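Local coordinates for Card1 endonuclease domain-containing protein (Vibrio cholerae, PDB 1XMX) that may bind nucleic acid and carries a Card1-like endonuclease domain of the PDDEXK clan, although its exact function is unknown, at residues S66-K72 with H99-S103; L173-A178 with F248-W253. All coordinates share one frame; numbering follows the deposited sequence.

Contact 1. Residues S66-K72 with H99-S103; sequences SNTSAIK and HRLLS
The imidazole of His-99 meets segment 66-72 mainly at its edge: Thr-68 CG2 and Ser-66 O both lie near the ring plane, Ser-66 O 3.8 Å from His-99 CD2. One face is covered from within its own helix by Arg-100 CG, 3.6 Å above the plane and toward the rim. Ile-71 suits its place because its two branches part, CD1 reaching obliquely to the His-99 ring and to Arg-100 CG, at 3.8 Å, and CG2 to Ser-103 CB. With CG between the backbone N and the carbonyl carbon (chi1 73°), His-99 swings its ring toward the start of helix 68-85. That helix is the crossover connection between the parallel strands 56-61 and 88-92 of a Rossmann-like sheet, and helix 98-110 follows the second of them. Where the backbones come nearest, a small residue fits well, and Ser-103 is one: its CB lies 3.6 Å from Lys-72 CG, while the extended lysine chain runs on to bring CE near Ser-103 CA. Buried Ser-103 OG donates to His-99 O at 2.8 Å, and Ser-103 N reaches that oxygen from the opposite face of the carbonyl plane. The long cations take their charges past the interface: Lys-72 NZ pairs with Glu-106, Arg-100 NH2 with Asp-36. Asn-67, at the N-cap, accepts from Ala-70 N through OD1 at 3.2 Å, the donor well above the carbonyl plane.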
loop_
_atom_site.group_PDB
_atom_site.type_symbol
_atom_site.label_atom_id
_atom_site.label_comp_id
_atom_site.label_asym_id
_atom_site.label_seq_id
_atom_site.Cartn_x
_atom_site.Cartn_y
_atom_site.Cartn_z
ATOM N N SER A 66 2.587 7.290 33.193
ATOM C CA SER A 66 3.830 6.559 33.024
ATOM C C SER A 66 4.185 5.680 34.230
ATOM O O SER A 66 5.144 4.925 34.136
ATOM C CB SER A 66 4.961 7.559 32.807
ATOM O OG SER A 66 4.984 8.478 33.906
ATOM N N ASN A 67 3.438 5.780 35.341
ATOM C CA ASN A 67 3.613 4.895 36.522
ATOM C C ASN A 67 3.425 3.417 36.174
ATOM O O ASN A 67 2.306 2.964 35.893
ATOM C CB ASN A 67 2.718 5.321 37.712
ATOM C CG ASN A 67 3.021 4.545 39.038
ATOM O OD1 ASN A 67 3.537 3.421 39.047
ATOM N ND2 ASN A 67 2.664 5.171 40.176
ATOM N N THR A 68 4.556 2.693 36.216
ATOM C CA THR A 68 4.696 1.312 35.773
ATOM C C THR A 68 4.321 0.303 36.889
ATOM O O THR A 68 3.903 -0.816 36.587
ATOM C CB THR A 68 6.151 1.017 35.151
ATOM O OG1 THR A 68 7.176 1.190 36.145
ATOM C CG2 THR A 68 6.475 1.904 33.862
ATOM N N SER A 69 4.409 0.691 38.168
ATOM C CA SER A 69 3.866 -0.197 39.205
ATOM C C SER A 69 2.321 -0.234 39.164
ATOM O O SER A 69 1.730 -1.259 39.439
ATOM C CB SER A 69 4.461 0.053 40.609
ATOM O OG SER A 69 3.839 1.128 41.292
ATOM N N ALA A 70 1.683 0.853 38.728
ATOM C CA ALA A 70 0.224 0.861 38.432
ATOM C C ALA A 70 -0.136 0.070 37.144
ATOM O O ALA A 70 -1.122 -0.669 37.108
ATOM C CB ALA A 70 -0.317 2.308 38.356
ATOM N N ILE A 71 0.649 0.223 36.082
ATOM C CA ILE A 71 0.467 -0.647 34.893
ATOM C C ILE A 71 0.633 -2.151 35.219
ATOM O O ILE A 71 -0.238 -2.974 34.867
ATOM C CB ILE A 71 1.405 -0.228 33.716
ATOM C CG1 ILE A 71 1.174 1.237 33.333
ATOM C CG2 ILE A 71 1.215 -1.164 32.470
ATOM C CD1 ILE A 71 2.229 1.755 32.319
ATOM N N LYS A 72 1.723 -2.525 35.882
ATOM C CA LYS A 72 1.966 -3.914 36.262
ATOM C C LYS A 72 0.861 -4.459 37.149
ATOM O O LYS A 72 0.500 -5.630 37.100
ATOM C CB LYS A 72 3.280 -4.028 37.050
ATOM C CG LYS A 72 4.512 -3.880 36.177
ATOM C CD LYS A 72 5.830 -4.236 36.893
ATOM C CE LYS A 72 6.981 -3.964 35.888
ATOM N NZ LYS A 72 8.390 -4.106 36.423
ATOM N N HIS A 99 7.731 1.314 28.097
ATOM C CA HIS A 99 7.350 1.219 29.489
ATOM C C HIS A 99 6.191 0.262 29.707
ATOM O O HIS A 99 6.224 -0.549 30.598
ATOM C CB HIS A 99 7.110 2.605 30.157
ATOM C CG HIS A 99 5.848 3.296 29.730
ATOM N ND1 HIS A 99 5.506 3.496 28.405
ATOM C CD2 HIS A 99 4.889 3.923 30.458
ATOM C CE1 HIS A 99 4.362 4.155 28.342
ATOM N NE2 HIS A 99 3.971 4.437 29.571
ATOM N N ARG A 100 5.159 0.368 28.903
ATOM C CA ARG A 100 4.036 -0.564 28.995
ATOM C C ARG A 100 4.511 -1.961 28.556
ATOM O O ARG A 100 4.102 -2.944 29.137
ATOM C CB ARG A 100 2.894 -0.079 28.064
ATOM C CG ARG A 100 2.265 1.262 28.519
ATOM C CD ARG A 100 1.434 1.954 27.460
ATOM N NE ARG A 100 0.812 3.187 27.964
ATOM C CZ ARG A 100 0.166 4.066 27.190
ATOM N NH1 ARG A 100 0.109 3.877 25.882
ATOM N NH2 ARG A 100 -0.391 5.142 27.702
ATOM N N LEU A 101 5.298 -2.038 27.477
ATOM C CA LEU A 101 5.756 -3.351 26.937
ATOM C C LEU A 101 6.485 -4.160 27.965
ATOM O O LEU A 101 6.191 -5.323 28.139
ATOM C CB LEU A 101 6.670 -3.213 25.704
ATOM C CG LEU A 101 7.165 -4.488 25.011
ATOM C CD1 LEU A 101 5.987 -5.155 24.266
ATOM C CD2 LEU A 101 8.260 -4.205 23.988
ATOM N N LEU A 102 7.449 -3.528 28.641
ATOM C CA LEU A 102 8.261 -4.210 29.614
ATOM C C LEU A 102 7.519 -4.498 30.923
ATOM O O LEU A 102 7.872 -5.434 31.615
ATOM C CB LEU A 102 9.555 -3.451 29.896
ATOM C CG LEU A 102 10.440 -3.328 28.661
ATOM C CD1 LEU A 102 11.710 -2.649 29.049
ATOM C CD2 LEU A 102 10.708 -4.714 28.138
ATOM N N SER A 103 6.486 -3.725 31.242
ATOM C CA SER A 103 5.658 -4.038 32.400
ATOM C C SER A 103 4.860 -5.309 32.104
ATOM O O SER A 103 4.847 -6.207 32.917
ATOM C CB SER A 103 4.677 -2.906 32.701
ATOM O OG SER A 103 5.370 -1.705 32.960
#

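Contact 2. Residues L173-A178 with F248-W253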
loop_
_atom_site.group_PDB
_atom_site.type_symbol
_atom_site.label_atom_id
_atom_site.label_comp_id
_atom_site.label_asym_id
_atom_site.label_seq_id
_atom_site.Cartn_x
_atom_site.Cartn_y
_atom_site.Cartn_z
ATOM N N LEU A 173 0.360 -1.654 -25.594
ATOM C CA LEU A 173 0.544 -0.267 -25.970
ATOM C C LEU A 173 1.439 0.444 -24.944
ATOM O O LEU A 173 2.359 1.184 -25.295
ATOM C CB LEU A 173 -0.814 0.442 -26.060
ATOM C CG LEU A 173 -1.428 0.787 -27.415
ATOM C CD1 LEU A 173 -2.634 1.638 -27.166
ATOM C CD2 LEU A 173 -0.447 1.526 -28.320
ATOM N N GLY A 174 1.150 0.202 -23.665
ATOM C CA GLY A 174 1.924 0.795 -22.578
ATOM C C GLY A 174 3.383 0.404 -22.611
ATOM O O GLY A 174 4.237 1.248 -22.405
ATOM N N GLU A 175 3.658 -0.879 -22.835
ATOM C CA GLU A 175 5.038 -1.393 -23.006
ATOM C C GLU A 175 5.799 -0.580 -24.097
ATOM O O GLU A 175 6.976 -0.231 -23.941
ATOM C CB GLU A 175 5.032 -2.863 -23.487
ATOM C CG GLU A 175 4.745 -4.029 -22.504
ATOM C CD GLU A 175 5.034 -5.443 -23.189
ATOM O OE1 GLU A 175 4.562 -5.702 -24.328
ATOM O OE2 GLU A 175 5.746 -6.321 -22.619
ATOM N N ARG A 176 5.130 -0.332 -25.218
ATOM C CA ARG A 176 5.772 0.349 -26.328
ATOM C C ARG A 176 6.110 1.736 -25.934
ATOM O O ARG A 176 7.162 2.231 -26.273
ATOM C CB ARG A 176 4.866 0.486 -27.559
ATOM C CG ARG A 176 4.211 -0.782 -28.114
ATOM C CD ARG A 176 5.180 -1.817 -28.450
ATOM N NE ARG A 176 6.204 -1.434 -29.422
ATOM C CZ ARG A 176 7.518 -1.414 -29.147
ATOM N NH1 ARG A 176 7.974 -1.705 -27.903
ATOM N NH2 ARG A 176 8.382 -1.086 -30.112
ATOM N N TRP A 177 5.153 2.395 -25.306
ATOM C CA TRP A 177 5.352 3.799 -24.958
ATOM C C TRP A 177 6.415 3.884 -23.845
ATOM O O TRP A 177 7.301 4.715 -23.913
ATOM C CB TRP A 177 4.037 4.456 -24.559
ATOM C CG TRP A 177 3.016 4.563 -25.747
ATOM C CD1 TRP A 177 3.247 4.265 -27.078
ATOM C CD2 TRP A 177 1.635 4.998 -25.667
ATOM N NE1 TRP A 177 2.099 4.497 -27.822
ATOM C CE2 TRP A 177 1.097 4.935 -26.982
ATOM C CE3 TRP A 177 0.806 5.423 -24.611
ATOM C CZ2 TRP A 177 -0.232 5.288 -27.274
ATOM C CZ3 TRP A 177 -0.548 5.778 -24.899
ATOM C CH2 TRP A 177 -1.036 5.716 -26.228
ATOM N N ALA A 178 6.355 2.966 -22.875
ATOM C CA ALA A 178 7.290 3.010 -21.736
ATOM C C ALA A 178 8.712 2.771 -22.230
ATOM O O ALA A 178 9.666 3.338 -21.737
ATOM C CB ALA A 178 6.908 1.955 -20.694
ATOM N N PHE A 248 -6.880 6.586 -21.084
ATOM C CA PHE A 248 -5.645 5.866 -21.285
ATOM C C PHE A 248 -4.700 6.801 -21.972
ATOM O O PHE A 248 -3.552 6.928 -21.529
ATOM C CB PHE A 248 -5.895 4.641 -22.151
ATOM C CG PHE A 248 -4.654 3.832 -22.462
ATOM C CD1 PHE A 248 -4.177 2.875 -21.567
ATOM C CD2 PHE A 248 -3.996 3.982 -23.688
ATOM C CE1 PHE A 248 -3.029 2.115 -21.863
ATOM C CE2 PHE A 248 -2.861 3.224 -23.986
ATOM C CZ PHE A 248 -2.380 2.288 -23.073
ATOM N N ALA A 249 -5.182 7.448 -23.053
ATOM C CA ALA A 249 -4.374 8.423 -23.849
ATOM C C ALA A 249 -4.172 9.705 -23.091
ATOM O O ALA A 249 -3.247 10.480 -23.357
ATOM C CB ALA A 249 -5.090 8.754 -25.180
ATOM N N ASN A 250 -5.054 9.954 -22.130
ATOM C CA ASN A 250 -4.858 11.107 -21.299
ATOM C C ASN A 250 -3.641 10.991 -20.345
ATOM O O ASN A 250 -3.079 12.014 -19.896
ATOM C CB ASN A 250 -6.146 11.470 -20.579
ATOM C CG ASN A 250 -6.298 12.953 -20.430
ATOM O OD1 ASN A 250 -5.407 13.705 -20.815
ATOM N ND2 ASN A 250 -7.443 13.395 -19.889
ATOM N N GLY A 251 -3.182 9.773 -20.096
ATOM C CA GLY A 251 -2.033 9.563 -19.211
ATOM C C GLY A 251 -2.183 8.393 -18.254
ATOM O O GLY A 251 -1.221 7.986 -17.608
ATOM N N GLU A 252 -3.391 7.844 -18.152
ATOM C CA GLU A 252 -3.611 6.654 -17.308
ATOM C C GLU A 252 -2.954 5.409 -17.853
ATOM O O GLU A 252 -2.973 4.392 -17.188
ATOM C CB GLU A 252 -5.092 6.375 -17.142
ATOM C CG GLU A 252 -5.880 7.570 -16.651
ATOM C CD GLU A 252 -7.039 7.118 -15.796
ATOM O OE1 GLU A 252 -7.193 5.872 -15.682
ATOM O OE2 GLU A 252 -7.783 7.996 -15.257
ATOM N N TRP A 253 -2.385 5.479 -19.071
ATOM C CA TRP A 253 -1.632 4.353 -19.620
ATOM C C TRP A 253 -0.490 3.845 -18.695
ATOM O O TRP A 253 -0.179 2.651 -18.664
ATOM C CB TRP A 253 -1.070 4.693 -21.013
ATOM C CG TRP A 253 0.015 5.697 -21.012
ATOM C CD1 TRP A 253 -0.134 7.035 -21.143
ATOM C CD2 TRP A 253 1.437 5.461 -20.864
ATOM N NE1 TRP A 253 1.084 7.651 -21.093
ATOM C CE2 TRP A 253 2.066 6.718 -20.915
ATOM C CE3 TRP A 253 2.229 4.312 -20.721
ATOM C CZ2 TRP A 253 3.434 6.867 -20.848
ATOM C CZ3 TRP A 253 3.603 4.462 -20.620
ATOM C CH2 TRP A 253 4.193 5.718 -20.690
#
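Trp-177 engages both rings of the Trp-253 indole at once. The edge of its six-membered ring points at the face of the five-membered ring of Trp-253, with planes at 84° and Trp-177 CE3 3.7 Å from Trp-253 CG, while Trp-177 CB makes a CH-pi contact over the six-membered ring, 4.1 Å from the centroid. Trp-253 can offer that broad face because its CG sits between the backbone N and the carbonyl carbon (chi1 70°), which carries the indole across to helix 164-179. There its far rim reaches the backbone, with Trp-253 CZ3 3.7 Å from Gly-174 O and close to Ala-178 CB; glycine and alanine are small enough to let so large a ring in. Phe-248 completes an aromatic cluster. Its ring lies obliquely against that of Trp-177, with Phe-248 CE2 3.6 Å from both Trp-177 CZ3 and Leu-173 CD1. A pi-type turn, in which Trp-253 N bonds to Phe-248 O, separates the two aromatic residues of this helix. The axes of segments 173-178 and 248-253 cross at -81°, joining helix 164-179 to helix 243-266, which belongs to the Card1-like endonuclease family region. Leu-221 and Leu-225 of helix 216-227 also touch Trp-177, and Phe-344 meets Trp-253 edge-to-face. With no hydrogen bond between the segments, the contact rests on buried apolar and aromatic surface; the indole N-H of Trp-177 is met by Asp-224, so burying this group probably costs little.

Contact 1 and contact 2 join different pairs of helices on opposite sides of the chain's centre, their nearest atoms about 42 Å apart, and they share no element. Contact 1 lies in the N-terminal Rossmann-like part and is only partly buried, whereas every touching residue of contact 2 is buried. Neither is bridged by a hydrogen bond, yet the chemistry differs. At 66-72 with 99-103, aliphatic stems and small groups pack while charged ends find partners beyond the interface. At 173-178 with 248-253, large aromatic rings interlock between helical segments whose axes cross more steeply and lie farther apart.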